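Local coordinates for CMP/dCMP-type deaminase domain-containing protein (Aspergillus oryzae RIB40, PDB 7DRY) that probably deaminates a pyrimidine intermediate of riboflavin biosynthesis, using a zinc ion held in a cytidine deaminase-type fold, at residues A[4-9]-A[95-99]. Residues are numbered along the deposited sequence; the frame is centred on the assembly and turned at random.
Sequences PHAKYL and MYVTM
Y96 OH has two hydrogen-bond partners: H5 ND1, 2.6 Å from Y96 OH with either atom a possible donor, and R35 NH2 of strand 29-36. The contact belongs to the cytidine deaminase (CDA) fold, where helix 5-16 packs on the central mixed sheet through strand 91-97; the local axes approach to 8.5 Å and cross at -61°. H5 meets the hydroxyl in the plane of its imidazole, and the two rings stand rim to rim, which identifies a polar contact and not a stack. Y8 supplies the stack: its ring lies offset over one face of the Y96 ring, centroids 4.5 Å apart and planes at 18°. The methylene of Y8 adds a CH-pi contact, since Y8 CB sits 3.5 Å from the centroid of the Y96 ring, almost on its normal. With CG of Y96 anti to its carbonyl carbon (chi1 -69°), the ring projects from the strand toward the helix, with H5 at its hydroxyl edge and Y8 over one face. The hydroxyl of Y8 is held separately by D45, while Y131 on strand 127-132 stacks with both H5 and Y96. V97 points away from the helix, its side chain about 4 Å from that of E63, so the helix packs on the sheet face turned away from the zinc site. One turn after H5, L9 reaches back to the strand, its CD2 methyl in van der Waals contact with V97 O at 3.5 Å.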
ATOM      1  N   PRO A   4       6.111  10.763 -11.976  1.00 25.49           N
ATOM      2  CA  PRO A   4       6.676   9.426 -11.758  1.00 21.61           C
ATOM      3  C   PRO A   4       5.686   8.421 -11.197  1.00 15.64           C
ATOM      4  O   PRO A   4       6.058   7.258 -10.990  1.00 15.44           O
ATOM      5  CB  PRO A   4       7.775   9.698 -10.728  1.00 22.31           C
ATOM      6  CG  PRO A   4       7.190  10.763  -9.890  1.00 25.11           C
ATOM      7  CD  PRO A   4       6.514  11.678 -10.891  1.00 23.92           C
ATOM      8  N   HIS A   5       4.449   8.841 -10.929  1.00 16.39           N
ATOM      9  CA  HIS A   5       3.538   8.006 -10.152  1.00 14.00           C
ATOM     10  C   HIS A   5       3.141   6.756 -10.911  1.00 15.41           C
ATOM     11  O   HIS A   5       3.067   5.671 -10.320  1.00 14.32           O
ATOM     12  CB  HIS A   5       2.305   8.806  -9.740  1.00 14.84           C
ATOM     13  CG  HIS A   5       2.644  10.099  -9.078  1.00 14.75           C
ATOM     14  ND1 HIS A   5       3.595  10.194  -8.087  1.00 14.87           N
ATOM     15  CD2 HIS A   5       2.172  11.355  -9.270  1.00 19.89           C
ATOM     16  CE1 HIS A   5       3.699  11.453  -7.700  1.00 17.08           C
ATOM     17  NE2 HIS A   5       2.841  12.177  -8.396  1.00 22.37           N
ATOM     18  N   ALA A   6       2.883   6.884 -12.213  1.00 17.29           N
ATOM     19  CA  ALA A   6       2.528   5.717 -13.009  1.00 18.22           C
ATOM     20  C   ALA A   6       3.651   4.689 -13.009  1.00 15.77           C
ATOM     21  O   ALA A   6       3.397   3.483 -12.906  1.00 15.96           O
ATOM     22  CB  ALA A   6       2.180   6.144 -14.436  1.00 18.98           C
ATOM     23  N   LYS A   7       4.902   5.143 -13.114  1.00 15.85           N
ATOM     24  CA  LYS A   7       6.018   4.201 -13.116  1.00 16.39           C
ATOM     25  C   LYS A   7       6.134   3.480 -11.780  1.00 13.02           C
ATOM     26  O   LYS A   7       6.343   2.261 -11.744  1.00 14.08           O
ATOM     27  CB  LYS A   7       7.330   4.904 -13.473  1.00 20.39           C
ATOM     28  CG  LYS A   7       8.501   3.935 -13.618  1.00 25.45           C
ATOM     29  CD  LYS A   7       9.837   4.655 -13.747  1.00 42.62           C
ATOM     30  CE  LYS A   7      10.978   3.663 -13.948  1.00 53.39           C
ATOM     31  NZ  LYS A   7      10.543   2.240 -13.789  1.00 54.71           N
ATOM     32  N   TYR A   8       5.995   4.210 -10.669  1.00 12.94           N
ATOM     33  CA  TYR A   8       6.007   3.547  -9.368  1.00 10.06           C
ATOM     34  C   TYR A   8       4.887   2.523  -9.262  1.00 11.92           C
ATOM     35  O   TYR A   8       5.088   1.430  -8.715  1.00 11.00           O
ATOM     36  CB  TYR A   8       5.875   4.575  -8.243  1.00 11.91           C
ATOM     37  CG  TYR A   8       7.186   5.204  -7.837  1.00 11.09           C
ATOM     38  CD1 TYR A   8       8.196   4.443  -7.243  1.00 13.32           C
ATOM     39  CD2 TYR A   8       7.430   6.558  -8.048  1.00 12.43           C
ATOM     40  CE1 TYR A   8       9.388   5.008  -6.868  1.00 13.82           C
ATOM     41  CE2 TYR A   8       8.637   7.135  -7.680  1.00 14.26           C
ATOM     42  CZ  TYR A   8       9.614   6.354  -7.086  1.00 13.73           C
ATOM     43  OH  TYR A   8      10.815   6.912  -6.707  1.00 17.87           O
ATOM     44  N   LEU A   9       3.701   2.845  -9.790  1.00 11.04           N
ATOM     45  CA  LEU A   9       2.609   1.882  -9.689  1.00 11.13           C
ATOM     46  C   LEU A   9       2.864   0.650 -10.544  1.00 11.61           C
ATOM     47  O   LEU A   9       2.482  -0.455 -10.153  1.00 11.58           O
ATOM     48  CB  LEU A   9       1.267   2.534 -10.001  1.00 14.41           C
ATOM     49  CG  LEU A   9       0.784   3.438  -8.866  1.00 17.82           C
ATOM     50  CD1 LEU A   9      -0.504   4.107  -9.287  1.00 21.29           C
ATOM     51  CD2 LEU A   9       0.590   2.681  -7.542  1.00 19.85           C
ATOM     52  N   MET A  95       3.869   6.292   0.299  1.00  9.24           N
ATOM     53  CA  MET A  95       3.682   4.896  -0.067  1.00  9.39           C
ATOM     54  C   MET A  95       2.852   4.785  -1.336  1.00 11.00           C
ATOM     55  O   MET A  95       1.762   5.362  -1.427  1.00 12.43           O
ATOM     56  CB  MET A  95       3.040   4.092   1.064  1.00 11.16           C
ATOM     57  CG  MET A  95       2.990   2.600   0.738  1.00 11.77           C
ATOM     58  SD  MET A  95       2.206   1.587   2.003  1.00 13.98           S
ATOM     59  CE  MET A  95       3.571   1.409   3.159  1.00 13.43           C
ATOM     60  N   TYR A  96       3.389   4.067  -2.319  1.00  9.55           N
ATOM     61  CA  TYR A  96       2.639   3.650  -3.493  1.00 10.57           C
ATOM     62  C   TYR A  96       2.123   2.238  -3.261  1.00 10.21           C
ATOM     63  O   TYR A  96       2.820   1.391  -2.695  1.00  9.39           O
ATOM     64  CB  TYR A  96       3.545   3.648  -4.724  1.00  9.81           C
ATOM     65  CG  TYR A  96       3.968   5.021  -5.173  1.00  9.22           C
ATOM     66  CD1 TYR A  96       5.121   5.628  -4.657  1.00 10.02           C
ATOM     67  CD2 TYR A  96       3.227   5.720  -6.122  1.00 10.26           C
ATOM     68  CE1 TYR A  96       5.505   6.900  -5.072  1.00 13.16           C
ATOM     69  CE2 TYR A  96       3.600   6.992  -6.536  1.00 11.00           C
ATOM     70  CZ  TYR A  96       4.743   7.572  -6.020  1.00 11.41           C
ATOM     71  OH  TYR A  96       5.116   8.820  -6.434  1.00 13.79           O
ATOM     72  N   VAL A  97       0.889   1.987  -3.677  1.00  9.94           N
ATOM     73  CA  VAL A  97       0.294   0.665  -3.517  1.00 10.67           C
ATOM     74  C   VAL A  97      -0.735   0.495  -4.624  1.00 10.30           C
ATOM     75  O   VAL A  97      -1.400   1.460  -4.997  1.00 11.40           O
ATOM     76  CB  VAL A  97      -0.290   0.512  -2.093  1.00 15.30           C
ATOM     77  CG1 VAL A  97      -1.287   1.604  -1.790  1.00 18.54           C
ATOM     78  CG2 VAL A  97      -0.902  -0.850  -1.879  1.00 14.19           C
ATOM     79  N   THR A  98      -0.836  -0.713  -5.193  1.00 10.14           N
ATOM     80  CA  THR A  98      -1.687  -0.831  -6.378  1.00 10.65           C
ATOM     81  C   THR A  98      -3.149  -0.558  -6.038  1.00 11.87           C
ATOM     82  O   THR A  98      -3.848   0.106  -6.807  1.00 12.32           O
ATOM     83  CB  THR A  98      -1.515  -2.170  -7.103  1.00 11.10           C
ATOM     84  OG1 THR A  98      -1.816  -3.255  -6.219  1.00 12.27           O
ATOM     85  CG2 THR A  98      -0.102  -2.318  -7.657  1.00 11.00           C
ATOM     86  N   MET A  99      -3.625  -1.044  -4.891  1.00 11.54           N
ATOM     87  CA  MET A  99      -5.016  -0.864  -4.492  1.00 11.93           C
ATOM     88  C   MET A  99      -5.109  -0.002  -3.238  1.00 14.83           C
ATOM     89  O   MET A  99      -4.156   0.105  -2.464  1.00 13.43           O
ATOM     90  CB  MET A  99      -5.680  -2.226  -4.248  1.00 12.31           C
ATOM     91  CG  MET A  99      -5.658  -3.149  -5.471  1.00 13.12           C
ATOM     92  SD  MET A  99      -6.617  -4.649  -5.263  1.00 15.25           S
ATOM     93  CE  MET A  99      -8.299  -4.018  -5.382  1.00 15.35           C
TER